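Side-chain contacts in oxidoreductase (Azotobacter vinelandii, PDB 7D5M), which binds NAD and, as an inositol dehydrogenase homologue with a Rossmann fold, probably catalyses NAD-dependent oxidation of a sugar or polyol: residues Q10-A15 and R339-M344; T73-E78 and D83-V88. One frame throughout, in Å; residues are numbered along the deposited sequence.

Interaction 1: residues Q10-A15 and R339-M344; sequences QPIRWA and RFAMAM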
loop_
_atom_site.group_PDB
_atom_site.type_symbol
_atom_site.label_atom_id
_atom_site.label_comp_id
_atom_site.label_asym_id
_atom_site.label_seq_id
_atom_site.Cartn_x
_atom_site.Cartn_y
_atom_site.Cartn_z
ATOM N N GLN A 10 41.623 -9.750 13.869
ATOM C CA GLN A 10 41.104 -9.641 15.255
ATOM C C GLN A 10 40.134 -8.472 15.338
ATOM O O GLN A 10 40.314 -7.472 14.646
ATOM C CB GLN A 10 42.222 -9.388 16.265
ATOM C CG GLN A 10 43.269 -10.491 16.308
ATOM C CD GLN A 10 42.767 -11.788 16.892
ATOM O OE1 GLN A 10 41.783 -11.841 17.628
ATOM N NE2 GLN A 10 43.457 -12.867 16.557
ATOM N N PRO A 11 39.121 -8.544 16.223
ATOM C CA PRO A 11 38.218 -7.416 16.431
ATOM C C PRO A 11 38.995 -6.183 16.899
ATOM O O PRO A 11 39.926 -6.320 17.706
ATOM C CB PRO A 11 37.250 -7.914 17.515
ATOM C CG PRO A 11 37.310 -9.417 17.377
ATOM C CD PRO A 11 38.765 -9.690 17.073
ATOM N N ILE A 12 38.621 -5.021 16.373
ATOM C CA ILE A 12 39.186 -3.708 16.799
ATOM C C ILE A 12 38.891 -3.548 18.297
ATOM O O ILE A 12 37.717 -3.688 18.708
ATOM C CB ILE A 12 38.595 -2.543 15.980
ATOM C CG1 ILE A 12 38.784 -2.687 14.462
ATOM C CG2 ILE A 12 39.132 -1.211 16.490
ATOM C CD1 ILE A 12 40.207 -2.683 13.983
ATOM N N ARG A 13 39.902 -3.241 19.103
ATOM C CA ARG A 13 39.700 -2.967 20.546
ATOM C C ARG A 13 38.987 -1.615 20.665
ATOM O O ARG A 13 39.490 -0.617 20.102
ATOM C CB ARG A 13 41.038 -3.039 21.289
ATOM C CG ARG A 13 41.680 -4.419 21.236
ATOM C CD ARG A 13 42.940 -4.510 22.077
ATOM N NE ARG A 13 43.940 -3.501 21.756
ATOM C CZ ARG A 13 44.916 -3.619 20.852
ATOM N NH1 ARG A 13 45.044 -4.714 20.122
ATOM N NH2 ARG A 13 45.756 -2.622 20.665
ATOM N N TRP A 14 37.843 -1.591 21.342
ATOM C CA TRP A 14 36.830 -0.521 21.164
ATOM C C TRP A 14 36.260 -0.029 22.495
ATOM O O TRP A 14 36.080 -0.819 23.440
ATOM C CB TRP A 14 35.753 -1.053 20.215
ATOM C CG TRP A 14 34.649 -0.114 19.847
ATOM C CD1 TRP A 14 34.734 1.069 19.166
ATOM C CD2 TRP A 14 33.248 -0.363 20.051
ATOM N NE1 TRP A 14 33.478 1.589 18.975
ATOM C CE2 TRP A 14 32.548 0.727 19.503
ATOM C CE3 TRP A 14 32.528 -1.390 20.673
ATOM C CZ2 TRP A 14 31.154 0.813 19.567
ATOM C CZ3 TRP A 14 31.154 -1.307 20.727
ATOM C CH2 TRP A 14 30.481 -0.222 20.174
ATOM N N ALA A 15 35.936 1.262 22.527
ATOM C CA ALA A 15 35.242 1.945 23.630
ATOM C C ALA A 15 34.081 2.765 23.071
ATOM O O ALA A 15 34.093 3.151 21.875
ATOM C CB ALA A 15 36.201 2.832 24.374
ATOM N N ARG A 339 32.504 -2.097 7.681
ATOM C CA ARG A 339 33.336 -1.286 6.755
ATOM C C ARG A 339 34.250 -0.377 7.580
ATOM O O ARG A 339 35.441 -0.215 7.213
ATOM C CB ARG A 339 32.463 -0.498 5.782
ATOM C CG ARG A 339 31.778 -1.370 4.742
ATOM C CD ARG A 339 30.912 -0.493 3.861
ATOM N NE ARG A 339 30.429 -1.154 2.658
ATOM C CZ ARG A 339 29.459 -2.051 2.619
ATOM N NH1 ARG A 339 28.879 -2.447 3.741
ATOM N NH2 ARG A 339 29.083 -2.565 1.457
ATOM N N PHE A 340 33.723 0.227 8.645
ATOM C CA PHE A 340 34.549 1.033 9.580
ATOM C C PHE A 340 35.726 0.179 10.072
ATOM O O PHE A 340 36.875 0.665 10.017
ATOM C CB PHE A 340 33.749 1.573 10.765
ATOM C CG PHE A 340 32.633 2.532 10.436
ATOM C CD1 PHE A 340 32.675 3.326 9.304
ATOM C CD2 PHE A 340 31.550 2.660 11.287
ATOM C CE1 PHE A 340 31.649 4.212 9.014
ATOM C CE2 PHE A 340 30.526 3.553 11.000
ATOM C CZ PHE A 340 30.582 4.332 9.864
ATOM N N ALA A 341 35.464 -1.043 10.542
ATOM C CA ALA A 341 36.498 -1.959 11.078
ATOM C C ALA A 341 37.512 -2.284 9.972
ATOM O O ALA A 341 38.724 -2.221 10.227
ATOM C CB ALA A 341 35.857 -3.207 11.643
ATOM N N MET A 342 37.055 -2.625 8.771
ATOM C CA MET A 342 37.991 -2.945 7.657
ATOM C C MET A 342 38.877 -1.729 7.344
ATOM O O MET A 342 40.081 -1.927 7.087
ATOM C CB MET A 342 37.236 -3.373 6.399
ATOM C CG MET A 342 36.587 -4.727 6.559
ATOM S SD MET A 342 35.686 -5.237 5.083
ATOM C CE MET A 342 37.032 -5.787 4.037
ATOM N N ALA A 343 38.317 -0.515 7.357
ATOM C CA ALA A 343 39.049 0.728 7.019
ATOM C C ALA A 343 40.108 0.999 8.093
ATOM O O ALA A 343 41.256 1.361 7.745
ATOM C CB ALA A 343 38.082 1.885 6.884
ATOM N N MET A 344 39.744 0.831 9.362
ATOM C CA MET A 344 40.653 1.065 10.508
ATOM C C MET A 344 41.810 0.063 10.429
ATOM O O MET A 344 42.990 0.487 10.522
ATOM C CB MET A 344 39.902 0.908 11.828
ATOM C CG MET A 344 38.884 2.005 12.036
ATOM S SD MET A 344 37.874 1.691 13.486
ATOM C CE MET A 344 36.683 3.024 13.330
#
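Ile12, at the start of strand 12-16, and Ala341, in helix 329-349, bring the two backbones closest, with their CA atoms 6.6 Å apart. Both side chains leave the backbone toward the other segment. Ile12 is the whole of the strand's contribution. Its CG1 lies anti to the carbonyl carbon (chi1 -57°) and thus carries the longer branch toward the helix, where CG1 packs against Ala341 CB at 4.1 Å. One bond further, CD1 turns (chi2 -64°) toward the next helical turn and meets Met344 CB at 4.2 Å. The same methyl stands 4.1 Å from Ala341 O, a distance of plain van der Waals contact. Met344 touches Ile12 through its CB, while the rest of its chain runs on extended and slants past the isoleucine. All three touching residues are buried, but they bury just 123 Å² between the segments. Phe39 of strand 39-45 touches all three side chains and Val112 of strand 110-113 touches Met344, which widens the apolar seat. The arrangement is that of a helix from the C-terminal family region laid on one face of the parallel Rossmann sheet.

Interaction 2: residues T73-E78 and D83-V88; sequences TLFEQE and DGIQAV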
loop_
_atom_site.group_PDB
_atom_site.type_symbol
_atom_site.label_atom_id
_atom_site.label_comp_id
_atom_site.label_asym_id
_atom_site.label_seq_id
_atom_site.Cartn_x
_atom_site.Cartn_y
_atom_site.Cartn_z
ATOM N N THR A 73 40.185 10.604 30.638
ATOM C CA THR A 73 40.737 9.502 31.465
ATOM C C THR A 73 40.734 8.214 30.643
ATOM O O THR A 73 41.740 7.489 30.657
ATOM C CB THR A 73 39.957 9.318 32.765
ATOM O OG1 THR A 73 39.958 10.607 33.383
ATOM C CG2 THR A 73 40.572 8.249 33.643
ATOM N N LEU A 74 39.628 7.937 29.950
ATOM C CA LEU A 74 39.546 6.759 29.056
ATOM C C LEU A 74 40.775 6.736 28.139
ATOM O O LEU A 74 41.476 5.711 28.130
ATOM C CB LEU A 74 38.249 6.831 28.252
ATOM C CG LEU A 74 38.164 5.897 27.049
ATOM C CD1 LEU A 74 38.026 4.446 27.483
ATOM C CD2 LEU A 74 36.998 6.309 26.167
ATOM N N PHE A 75 41.041 7.821 27.405
ATOM C CA PHE A 75 42.124 7.861 26.388
ATOM C C PHE A 75 43.479 7.750 27.098
ATOM O O PHE A 75 44.307 6.951 26.637
ATOM C CB PHE A 75 42.032 9.103 25.498
ATOM C CG PHE A 75 40.721 9.255 24.766
ATOM C CD1 PHE A 75 39.901 8.159 24.534
ATOM C CD2 PHE A 75 40.308 10.493 24.304
ATOM C CE1 PHE A 75 38.693 8.307 23.869
ATOM C CE2 PHE A 75 39.099 10.637 23.638
ATOM C CZ PHE A 75 38.291 9.546 23.430
ATOM N N GLU A 76 43.683 8.479 28.198
ATOM C CA GLU A 76 44.996 8.518 28.906
ATOM C C GLU A 76 45.296 7.141 29.514
ATOM O O GLU A 76 46.428 6.659 29.320
ATOM C CB GLU A 76 45.028 9.618 29.974
ATOM C CG GLU A 76 46.294 9.597 30.825
ATOM C CD GLU A 76 46.398 10.683 31.890
ATOM O OE1 GLU A 76 45.337 11.185 32.342
ATOM O OE2 GLU A 76 47.550 11.028 32.268
ATOM N N GLN A 77 44.332 6.538 30.218
ATOM C CA GLN A 77 44.521 5.244 30.931
ATOM C C GLN A 77 44.677 4.119 29.906
ATOM O O GLN A 77 45.545 3.245 30.105
ATOM C CB GLN A 77 43.367 4.966 31.895
ATOM C CG GLN A 77 43.368 5.861 33.128
ATOM C CD GLN A 77 44.662 5.747 33.897
ATOM O OE1 GLN A 77 45.114 4.651 34.232
ATOM N NE2 GLN A 77 45.279 6.885 34.158
ATOM N N GLU A 78 43.873 4.129 28.838
ATOM C CA GLU A 78 43.926 3.046 27.822
ATOM C C GLU A 78 45.284 3.078 27.105
ATOM O O GLU A 78 45.798 2.000 26.792
ATOM C CB GLU A 78 42.721 3.149 26.881
ATOM C CG GLU A 78 41.442 2.662 27.543
ATOM C CD GLU A 78 41.385 1.157 27.751
ATOM O OE1 GLU A 78 41.627 0.417 26.755
ATOM O OE2 GLU A 78 41.108 0.727 28.904
ATOM N N ASP A 83 46.912 -3.740 25.530
ATOM C CA ASP A 83 45.565 -4.146 25.045
ATOM C C ASP A 83 44.602 -2.945 25.084
ATOM O O ASP A 83 43.378 -3.163 25.097
ATOM C CB ASP A 83 45.043 -5.321 25.875
ATOM C CG ASP A 83 44.757 -4.996 27.335
ATOM O OD1 ASP A 83 45.359 -4.035 27.866
ATOM O OD2 ASP A 83 43.942 -5.710 27.933
ATOM N N GLY A 84 45.128 -1.721 25.083
ATOM C CA GLY A 84 44.322 -0.485 25.082
ATOM C C GLY A 84 43.474 -0.359 23.829
ATOM O O GLY A 84 43.812 -0.968 22.802
ATOM N N ILE A 85 42.406 0.436 23.896
ATOM C CA ILE A 85 41.496 0.655 22.739
ATOM C C ILE A 85 42.282 1.197 21.547
ATOM O O ILE A 85 43.300 1.891 21.728
ATOM C CB ILE A 85 40.321 1.575 23.117
ATOM C CG1 ILE A 85 40.795 2.945 23.615
ATOM C CG2 ILE A 85 39.422 0.860 24.112
ATOM C CD1 ILE A 85 39.685 3.980 23.761
ATOM N N GLN A 86 41.785 0.896 20.355
ATOM C CA GLN A 86 42.310 1.394 19.068
ATOM C C GLN A 86 41.301 2.352 18.447
ATOM O O GLN A 86 41.695 3.103 17.538
ATOM C CB GLN A 86 42.549 0.212 18.140
ATOM C CG GLN A 86 43.594 -0.747 18.684
ATOM C CD GLN A 86 43.566 -2.045 17.924
ATOM O OE1 GLN A 86 42.588 -2.787 17.972
ATOM N NE2 GLN A 86 44.644 -2.310 17.203
ATOM N N ALA A 87 40.038 2.273 18.886
ATOM C CA ALA A 87 38.937 3.062 18.308
ATOM C C ALA A 87 37.875 3.352 19.367
ATOM O O ALA A 87 37.773 2.625 20.380
ATOM C CB ALA A 87 38.377 2.340 17.109
ATOM N N VAL A 88 37.124 4.426 19.141
ATOM C CA VAL A 88 36.082 4.896 20.086
ATOM C C VAL A 88 34.881 5.386 19.275
ATOM O O VAL A 88 35.082 6.096 18.274
ATOM C CB VAL A 88 36.639 5.964 21.050
ATOM C CG1 VAL A 88 37.185 7.180 20.321
ATOM C CG2 VAL A 88 35.610 6.362 22.093
#
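Glu78, the last residue of helix 71-78, faces Gly84 and Ile85 where the chain leads into strand 87-91, in the alpha-to-beta half of a beta-alpha-beta crossover of the Rossmann fold. Glu78 CB rests on Ile85 CG1 at 3.8 Å, and Glu78 CG stays against the same atom at 4.0 Å. A bend at chi2 (-71°) then folds the chain, placing CD 4.1 Å from Ile85 CG2 and OE1 beside the backbone, near Gly84 CA and Ile85 N. There OE1 accepts the hydrogen bond from Ile85 N, at 3.0 Å and a rather bent 139°, through its anti lone pair. The same oxygen forms a salt bridge with Arg66, and OE2 is hydrogen-bonded to Tyr68, so both oxygens of this buried carboxylate have partners and its rotation is restrained. With an alanine in its place, Ile85 N and the Arg66 guanidinium would probably lose the acceptor they share, Tyr68 OH its carboxylate partner, and a gap would open beside Ile85. Gly84 adds a CA-H...O contact from its CA to Glu78 O at 3.4 Å. Away from this polar end the packing is hydrocarbon: Ile85 CD1 reaches Leu74 CG at 4.1 Å, the two side chains crossing at about a right angle. That methyl also sits at the Phe75 ring edge, near its plane, whereas Val88 CG1 approaches Phe75 CE1 to 4.0 Å.

The two contacts meet through neighbouring strands 12-16 and 87-91 of one parallel sheet, their centres about 14 Å apart, and interaction 2 is nested in the long loop closed by interaction 1. Arg13 supplies the bridge: its NE lies 2.7 Å from Gly84 O and its O 2.8 Å from Gln86 N, both probable hydrogen bonds. Further along the strands, Ala15 O packs against Val88 CG2 at 3.6 Å. Both lie at some remove from the cofactor site: the Leu74 side chain is about 9 Å from the bound NAD, and that of Met344 about 10 Å from the side chain of NADH-binding Thr141. Interaction 2 lies within the Rossmann unit, whereas interaction 1 joins its sheet to a helix of the C-terminal family region.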